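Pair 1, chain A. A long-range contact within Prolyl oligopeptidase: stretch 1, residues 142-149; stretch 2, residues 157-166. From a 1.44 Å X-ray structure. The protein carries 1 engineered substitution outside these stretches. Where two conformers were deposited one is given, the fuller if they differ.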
# COMPACT_ATOMS: atom_id res chain seq x y z
N GLY A 142 23.10 -0.94 6.53
CA GLY A 142 21.71 -0.64 6.26
C GLY A 142 21.24 -1.07 4.89
O GLY A 142 20.16 -0.64 4.45
N SER A 143 22.01 -1.89 4.20
CA SER A 143 21.62 -2.29 2.86
C SER A 143 20.60 -3.45 2.83
O SER A 143 20.23 -3.84 1.72
CB SER A 143 22.84 -2.65 2.01
OG SER A 143 23.48 -3.78 2.50
N ALA A 144 20.15 -3.96 3.96
CA ALA A 144 19.20 -5.09 4.02
C ALA A 144 18.02 -4.73 4.87
O ALA A 144 18.17 -4.14 5.95
CB ALA A 144 19.81 -6.31 4.66
N GLY A 145 16.84 -5.07 4.41
CA GLY A 145 15.63 -4.80 5.15
C GLY A 145 14.78 -6.04 5.26
O GLY A 145 14.75 -6.88 4.35
N MET A 146 14.07 -6.15 6.36
CA MET A 146 13.09 -7.20 6.54
C MET A 146 11.78 -6.70 5.99
O MET A 146 11.27 -5.66 6.43
CB MET A 146 12.95 -7.57 8.01
CG MET A 146 11.97 -8.73 8.20
SD MET A 146 11.54 -9.04 9.89
CE MET A 146 10.42 -7.69 10.19
N VAL A 147 11.24 -7.42 5.04
CA VAL A 147 10.06 -6.97 4.34
C VAL A 147 8.80 -7.73 4.71
O VAL A 147 7.69 -7.25 4.42
CB VAL A 147 10.26 -6.97 2.82
CG1 VAL A 147 11.37 -6.04 2.44
CG2 VAL A 147 10.55 -8.35 2.30
N LEU A 148 8.90 -8.86 5.37
CA LEU A 148 7.76 -9.64 5.82
C LEU A 148 8.27 -10.65 6.84
O LEU A 148 9.40 -11.11 6.74
CB LEU A 148 7.13 -10.42 4.62
CG LEU A 148 5.79 -11.02 4.82
CD1 LEU A 148 4.80 -9.89 4.98
CD2 LEU A 148 5.41 -11.84 3.58
N CYS A 149 7.41 -11.05 7.78
CA CYS A 149 7.77 -12.09 8.73
C CYS A 149 6.55 -12.83 9.23
O CYS A 149 5.41 -12.35 9.16
CB CYS A 149 8.63 -11.56 9.87
SG CYS A 149 7.77 -10.45 10.99
N PHE A 157 9.55 -21.14 15.76
CA PHE A 157 10.35 -20.65 14.67
C PHE A 157 9.80 -19.33 14.17
O PHE A 157 8.62 -19.02 14.33
CB PHE A 157 10.45 -21.65 13.50
CG PHE A 157 11.24 -22.86 13.85
CD1 PHE A 157 12.59 -22.78 14.00
CD2 PHE A 157 10.62 -24.05 14.13
CE1 PHE A 157 13.35 -23.89 14.34
CE2 PHE A 157 11.38 -25.16 14.47
CZ PHE A 157 12.70 -25.07 14.59
N PHE A 158 10.70 -18.55 13.58
CA PHE A 158 10.41 -17.24 13.03
C PHE A 158 10.96 -17.21 11.62
O PHE A 158 12.17 -17.31 11.43
CB PHE A 158 11.07 -16.18 13.90
CG PHE A 158 10.92 -14.74 13.41
CD1 PHE A 158 9.68 -14.10 13.46
CD2 PHE A 158 12.00 -14.02 12.95
CE1 PHE A 158 9.57 -12.78 13.11
CE2 PHE A 158 11.86 -12.70 12.58
CZ PHE A 158 10.67 -12.10 12.62
N ALA A 159 10.09 -17.08 10.64
CA ALA A 159 10.49 -16.97 9.24
C ALA A 159 10.48 -15.50 8.85
O ALA A 159 9.58 -14.76 9.25
CB ALA A 159 9.54 -17.75 8.35
N TYR A 160 11.50 -15.06 8.12
CA TYR A 160 11.62 -13.65 7.81
C TYR A 160 12.20 -13.45 6.44
O TYR A 160 13.20 -14.09 6.08
CB TYR A 160 12.43 -12.88 8.85
CG TYR A 160 13.79 -13.43 9.16
CD1 TYR A 160 13.93 -14.52 10.01
CD2 TYR A 160 14.96 -12.80 8.74
CE1 TYR A 160 15.18 -15.01 10.37
CE2 TYR A 160 16.23 -13.28 9.13
CZ TYR A 160 16.30 -14.39 9.97
OH TYR A 160 17.54 -14.87 10.39
N ALA A 161 11.59 -12.58 5.66
CA ALA A 161 11.97 -12.28 4.29
C ALA A 161 12.85 -11.05 4.26
O ALA A 161 12.49 -10.00 4.84
CB ALA A 161 10.73 -12.04 3.43
N VAL A 162 13.98 -11.15 3.58
CA VAL A 162 15.00 -10.11 3.55
C VAL A 162 15.24 -9.69 2.11
O VAL A 162 15.40 -10.53 1.23
CB VAL A 162 16.30 -10.63 4.17
CG1 VAL A 162 17.37 -9.55 4.10
CG2 VAL A 162 16.04 -11.06 5.63
N SER A 163 15.28 -8.39 1.90
CA SER A 163 15.63 -7.77 0.62
C SER A 163 16.91 -6.97 0.82
O SER A 163 17.21 -6.51 1.92
CB SER A 163 14.54 -6.84 0.10
OG SER A 163 13.44 -7.61 -0.35
N HIS A 164 17.68 -6.82 -0.25
CA HIS A 164 18.89 -6.02 -0.27
C HIS A 164 18.82 -5.00 -1.38
O HIS A 164 18.15 -5.20 -2.38
CB HIS A 164 20.09 -6.92 -0.56
CG HIS A 164 20.32 -7.94 0.50
ND1 HIS A 164 21.14 -7.70 1.58
CD2 HIS A 164 19.79 -9.17 0.69
CE1 HIS A 164 21.14 -8.76 2.37
NE2 HIS A 164 20.31 -9.66 1.86
N LEU A 165 19.53 -3.88 -1.19
CA LEU A 165 19.63 -2.89 -2.23
C LEU A 165 20.09 -3.56 -3.50
O LEU A 165 20.99 -4.39 -3.50
CB LEU A 165 20.65 -1.81 -1.79
CG LEU A 165 20.20 -0.96 -0.59
CD1 LEU A 165 21.33 0.02 -0.20
CD2 LEU A 165 18.89 -0.22 -0.86
N GLY A 166 19.44 -3.21 -4.61
CA GLY A 166 19.75 -3.78 -5.90
C GLY A 166 19.04 -5.07 -6.25
O GLY A 166 19.26 -5.58 -7.36

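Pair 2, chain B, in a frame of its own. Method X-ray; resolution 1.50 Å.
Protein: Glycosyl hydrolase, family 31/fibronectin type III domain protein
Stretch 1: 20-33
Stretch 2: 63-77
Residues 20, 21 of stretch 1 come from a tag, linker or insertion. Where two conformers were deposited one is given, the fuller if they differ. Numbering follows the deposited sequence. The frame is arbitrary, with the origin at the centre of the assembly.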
# COMPACT_ATOMS: atom_id res chain seq x y z
N ALA B 20 -1.07 -15.76 -4.07
CA ALA B 20 -1.89 -14.58 -3.80
C ALA B 20 -2.92 -14.89 -2.73
O ALA B 20 -3.68 -15.87 -2.83
CB ALA B 20 -2.56 -14.09 -5.08
N LEU B 21 -2.96 -14.06 -1.69
CA LEU B 21 -3.90 -14.23 -0.60
C LEU B 21 -5.21 -13.54 -0.94
O LEU B 21 -5.22 -12.44 -1.50
CB LEU B 21 -3.33 -13.63 0.69
CG LEU B 21 -2.00 -14.22 1.17
CD1 LEU B 21 -1.65 -13.70 2.55
CD2 LEU B 21 -2.06 -15.73 1.17
N ASP B 22 -6.33 -14.18 -0.59
CA ASP B 22 -7.62 -13.54 -0.77
C ASP B 22 -7.75 -12.34 0.17
O ASP B 22 -7.28 -12.38 1.31
CB ASP B 22 -8.76 -14.53 -0.52
CG ASP B 22 -10.11 -13.96 -0.86
OD1 ASP B 22 -10.44 -13.88 -2.07
OD2 ASP B 22 -10.84 -13.55 0.06
N SER B 23 -8.41 -11.29 -0.31
CA SER B 23 -8.57 -10.08 0.50
C SER B 23 -9.29 -10.34 1.82
O SER B 23 -9.12 -9.58 2.77
CB SER B 23 -9.24 -8.95 -0.29
OG SER B 23 -10.60 -9.25 -0.57
N SER B 24 -10.09 -11.40 1.89
CA SER B 24 -10.76 -11.73 3.15
C SER B 24 -9.78 -12.06 4.29
O SER B 24 -10.16 -12.02 5.46
CB SER B 24 -11.74 -12.89 2.96
OG SER B 24 -11.06 -14.09 2.68
N LYS B 25 -8.54 -12.38 3.93
CA LYS B 25 -7.50 -12.69 4.91
C LYS B 25 -6.84 -11.43 5.49
O LYS B 25 -5.96 -11.54 6.34
CB LYS B 25 -6.42 -13.55 4.28
CG LYS B 25 -6.93 -14.79 3.57
CD LYS B 25 -7.68 -15.69 4.52
CE LYS B 25 -8.15 -16.95 3.81
NZ LYS B 25 -9.12 -17.69 4.66
N LEU B 26 -7.28 -10.26 5.03
CA LEU B 26 -6.64 -8.98 5.35
C LEU B 26 -7.57 -8.05 6.12
O LEU B 26 -8.77 -7.99 5.83
CB LEU B 26 -6.22 -8.26 4.06
CG LEU B 26 -5.44 -9.05 3.02
CD1 LEU B 26 -5.13 -8.16 1.82
CD2 LEU B 26 -4.16 -9.61 3.63
N GLU B 27 -7.01 -7.30 7.05
CA GLU B 27 -7.75 -6.30 7.80
C GLU B 27 -6.89 -5.06 8.01
O GLU B 27 -5.81 -5.13 8.62
CB GLU B 27 -8.20 -6.86 9.16
CG GLU B 27 -9.02 -5.85 9.96
CD GLU B 27 -9.29 -6.27 11.40
OE1 GLU B 27 -8.76 -7.31 11.86
OE2 GLU B 27 -10.03 -5.53 12.09
N ALA B 28 -7.35 -3.91 7.53
CA ALA B 28 -6.65 -2.66 7.81
C ALA B 28 -6.97 -2.24 9.24
O ALA B 28 -8.13 -1.96 9.57
CB ALA B 28 -7.06 -1.56 6.83
N ILE B 29 -5.95 -2.20 10.09
CA ILE B 29 -6.20 -1.94 11.51
C ILE B 29 -5.78 -0.54 11.95
O ILE B 29 -6.17 -0.09 13.03
CB ILE B 29 -5.54 -2.99 12.43
CG1 ILE B 29 -4.02 -2.99 12.26
CG2 ILE B 29 -6.13 -4.37 12.17
CD1 ILE B 29 -3.31 -3.66 13.42
N TYR B 30 -5.02 0.16 11.12
CA TYR B 30 -4.57 1.51 11.46
C TYR B 30 -4.14 2.27 10.22
O TYR B 30 -3.61 1.69 9.28
CB TYR B 30 -3.40 1.43 12.45
CG TYR B 30 -2.75 2.76 12.72
CD1 TYR B 30 -3.22 3.61 13.71
CD2 TYR B 30 -1.65 3.17 11.98
CE1 TYR B 30 -2.61 4.84 13.94
CE2 TYR B 30 -1.04 4.38 12.20
CZ TYR B 30 -1.52 5.21 13.18
OH TYR B 30 -0.90 6.42 13.40
N ALA B 31 -4.36 3.58 10.22
CA ALA B 31 -3.73 4.46 9.26
C ALA B 31 -3.50 5.80 9.92
O ALA B 31 -4.22 6.18 10.84
CB ALA B 31 -4.59 4.63 8.01
N THR B 32 -2.49 6.52 9.45
CA THR B 32 -2.14 7.81 10.04
C THR B 32 -3.34 8.75 10.02
O THR B 32 -3.62 9.45 11.00
CB THR B 32 -1.02 8.46 9.26
OG1 THR B 32 0.07 7.53 9.11
CG2 THR B 32 -0.53 9.71 9.97
N SER B 33 -4.04 8.75 8.90
CA SER B 33 -5.23 9.57 8.75
C SER B 33 -6.08 9.02 7.62
O SER B 33 -5.61 8.17 6.84
CB SER B 33 -4.86 11.03 8.50
OG SER B 33 -4.12 11.19 7.30
N PRO B 63 5.44 11.77 6.12
CA PRO B 63 4.95 10.43 5.73
C PRO B 63 3.61 10.07 6.35
O PRO B 63 3.22 10.60 7.39
CB PRO B 63 6.02 9.50 6.28
CG PRO B 63 6.57 10.25 7.48
CD PRO B 63 6.59 11.68 7.04
N VAL B 64 2.89 9.16 5.68
CA VAL B 64 1.72 8.53 6.27
C VAL B 64 1.84 7.04 6.05
O VAL B 64 2.55 6.59 5.15
CB VAL B 64 0.39 9.05 5.66
CG1 VAL B 64 0.20 10.54 5.94
CG2 VAL B 64 0.31 8.75 4.16
N SER B 65 1.16 6.26 6.88
CA SER B 65 1.26 4.82 6.76
C SER B 65 -0.08 4.15 7.01
O SER B 65 -1.04 4.75 7.56
CB SER B 65 2.32 4.28 7.71
OG SER B 65 1.85 4.28 9.04
N ILE B 66 -0.15 2.91 6.58
CA ILE B 66 -1.32 2.07 6.80
C ILE B 66 -0.81 0.71 7.25
O ILE B 66 0.17 0.19 6.71
CB ILE B 66 -2.21 1.98 5.53
CG1 ILE B 66 -3.43 1.10 5.81
CG2 ILE B 66 -1.42 1.47 4.31
CD1 ILE B 66 -4.49 1.18 4.72
N THR B 67 -1.46 0.13 8.26
CA THR B 67 -1.07 -1.19 8.76
C THR B 67 -2.15 -2.21 8.46
O THR B 67 -3.33 -2.02 8.80
CB THR B 67 -0.83 -1.18 10.27
OG1 THR B 67 0.23 -0.27 10.58
CG2 THR B 67 -0.45 -2.59 10.75
N ILE B 68 -1.74 -3.29 7.78
CA ILE B 68 -2.61 -4.41 7.46
C ILE B 68 -2.28 -5.59 8.36
O ILE B 68 -1.11 -5.99 8.50
CB ILE B 68 -2.41 -4.86 5.99
CG1 ILE B 68 -2.53 -3.66 5.03
CG2 ILE B 68 -3.39 -6.01 5.64
CD1 ILE B 68 -3.78 -2.78 5.19
N LYS B 69 -3.32 -6.14 8.98
CA LYS B 69 -3.22 -7.35 9.78
C LYS B 69 -3.73 -8.53 8.96
O LYS B 69 -4.79 -8.43 8.35
CB LYS B 69 -4.09 -7.21 11.04
CG LYS B 69 -4.13 -8.45 11.91
CD LYS B 69 -5.14 -8.27 13.04
CE LYS B 69 -5.25 -9.54 13.86
NZ LYS B 69 -6.15 -9.34 15.04
N LEU B 70 -2.99 -9.63 8.96
CA LEU B 70 -3.40 -10.85 8.25
C LEU B 70 -4.04 -11.80 9.26
O LEU B 70 -3.85 -11.65 10.47
CB LEU B 70 -2.19 -11.49 7.55
CG LEU B 70 -1.61 -10.58 6.45
CD1 LEU B 70 -0.44 -9.78 6.98
CD2 LEU B 70 -1.19 -11.39 5.22
N ASP B 71 -4.83 -12.76 8.78
CA ASP B 71 -5.60 -13.59 9.71
C ASP B 71 -4.72 -14.50 10.56
O ASP B 71 -5.12 -14.94 11.65
CB ASP B 71 -6.67 -14.39 8.97
CG ASP B 71 -6.08 -15.47 8.10
OD1 ASP B 71 -5.25 -15.15 7.22
OD2 ASP B 71 -6.44 -16.65 8.29
N LYS B 72 -3.52 -14.79 10.06
CA LYS B 72 -2.50 -15.53 10.79
C LYS B 72 -1.18 -15.04 10.22
O LYS B 72 -1.17 -14.23 9.29
CB LYS B 72 -2.66 -17.04 10.56
CG LYS B 72 -2.64 -17.45 9.10
CD LYS B 72 -2.72 -18.97 8.94
CE LYS B 72 -2.96 -19.35 7.49
NZ LYS B 72 -2.27 -20.61 7.11
N ALA B 73 -0.06 -15.51 10.76
CA ALA B 73 1.24 -15.20 10.18
C ALA B 73 1.41 -15.94 8.86
O ALA B 73 1.04 -17.11 8.73
CB ALA B 73 2.37 -15.57 11.14
N TYR B 74 1.98 -15.24 7.88
CA TYR B 74 2.33 -15.83 6.59
C TYR B 74 3.78 -15.56 6.26
O TYR B 74 4.33 -14.51 6.62
CB TYR B 74 1.49 -15.23 5.46
CG TYR B 74 0.03 -15.60 5.48
CD1 TYR B 74 -0.88 -14.88 6.24
CD2 TYR B 74 -0.44 -16.67 4.72
CE1 TYR B 74 -2.22 -15.22 6.26
CE2 TYR B 74 -1.77 -17.01 4.72
CZ TYR B 74 -2.66 -16.28 5.49
OH TYR B 74 -4.00 -16.63 5.50
N ASP B 75 4.40 -16.48 5.53
CA ASP B 75 5.70 -16.22 4.93
C ASP B 75 5.45 -15.38 3.69
O ASP B 75 5.02 -15.90 2.65
CB ASP B 75 6.40 -17.53 4.54
CG ASP B 75 6.74 -18.40 5.74
OD1 ASP B 75 6.74 -17.90 6.89
OD2 ASP B 75 7.05 -19.59 5.53
N LEU B 76 5.67 -14.07 3.81
CA LEU B 76 5.37 -13.13 2.73
C LEU B 76 6.58 -12.82 1.88
O LEU B 76 7.68 -12.67 2.41
CB LEU B 76 4.87 -11.80 3.30
CG LEU B 76 3.56 -11.78 4.09
CD1 LEU B 76 3.29 -10.38 4.62
CD2 LEU B 76 2.40 -12.22 3.22
N ASN B 77 6.40 -12.68 0.56
CA ASN B 77 7.54 -12.21 -0.24
C ASN B 77 7.20 -11.26 -1.39
O ASN B 77 8.06 -10.93 -2.21
CB ASN B 77 8.42 -13.36 -0.73
CG ASN B 77 7.67 -14.34 -1.59
OD1 ASN B 77 6.63 -14.03 -2.16
ND2 ASN B 77 8.20 -15.56 -1.69
O HOH W 1 -7.00 -10.27 9.04
O HOH W 2 -6.99 -18.72 6.71
O HOH W 3 -8.58 -7.87 14.44

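What backbone arrangement do the two pairs share? Each is a pair of neighbouring antiparallel strands, and the N, CA and C atoms of 14 central residues superpose with an RMSD of 0.5 Å. The N-to-C directions differ by 139° in pair 1 and 140° in pair 2, so the strands cross with nearly the same twist. The hydrogen bonds match as well. Gly A145 N to Ser A163 O (2.9 Å) and Ser A163 N to Gly A145 O (2.9 Å) correspond to Glu B27 N to Lys B69 O (2.8 Å) and Lys B69 N to Glu B27 O (2.7 Å).

Where does the ladder depart from regular pairing? In pair 2 the register shifts by one between Ala B28 and Tyr B30, a beta bulge. Ile B29 N donates to Thr B67 O (2.9 Å), while Thr B67 N donates to Tyr B30 O (2.8 Å), so two residues of one strand share a single partner on the other. Pair 1 repeats the pattern: Val A147 N bonds to Ala A161 O (2.9 Å), and Ala A161 N to Leu A148 O (2.9 Å). Val A147 and Ile B29 coincide in CA position, with psi near -15° in both.

How is the face carrying Met A146 and Ala B28 filled? In pair 1 the long Met A146 reaches along the sheet, its SD 4.1 Å from Tyr A160 CB and 4.2 Å from Phe A158 CZ. In pair 2 the matching Ala B28 is short, and the opposite strand supplies the bulk: Ala B28 CB lies 3.9 Å from Ile B68 CD1 and 4.3 Å from Ile B66 CD1. The matched Ala A144 and Leu B26 reverse the sizes, with Ala A144 CB 3.6 Å from His A164 CE1 and Leu B26 CD2 3.8 Å from Leu B70 CD2.

What happens on the face of Ala A161 and Thr B67, and at the strand ends? Small Gly A145 and Ser A163 are matched by Glu B27 and Lys B69, whose charges lie beyond salt-bridge range (OE1 to NZ, 4.6 Å); a water bridges them, donating to Glu B27 OE1 and accepting from Lys B69 NZ. At one end, Leu A165 N bonds to Ser A143 O (3.0 Å), and an apolar-to-hydroxymethyl contact joins Ser A143 CB to Leu A165 CD1 (3.8 Å). The matching bond from Asp B71 N to Lys B25 O (3.0 Å) is weak, but a water links Lys B25 NZ to Asp B71 OD2.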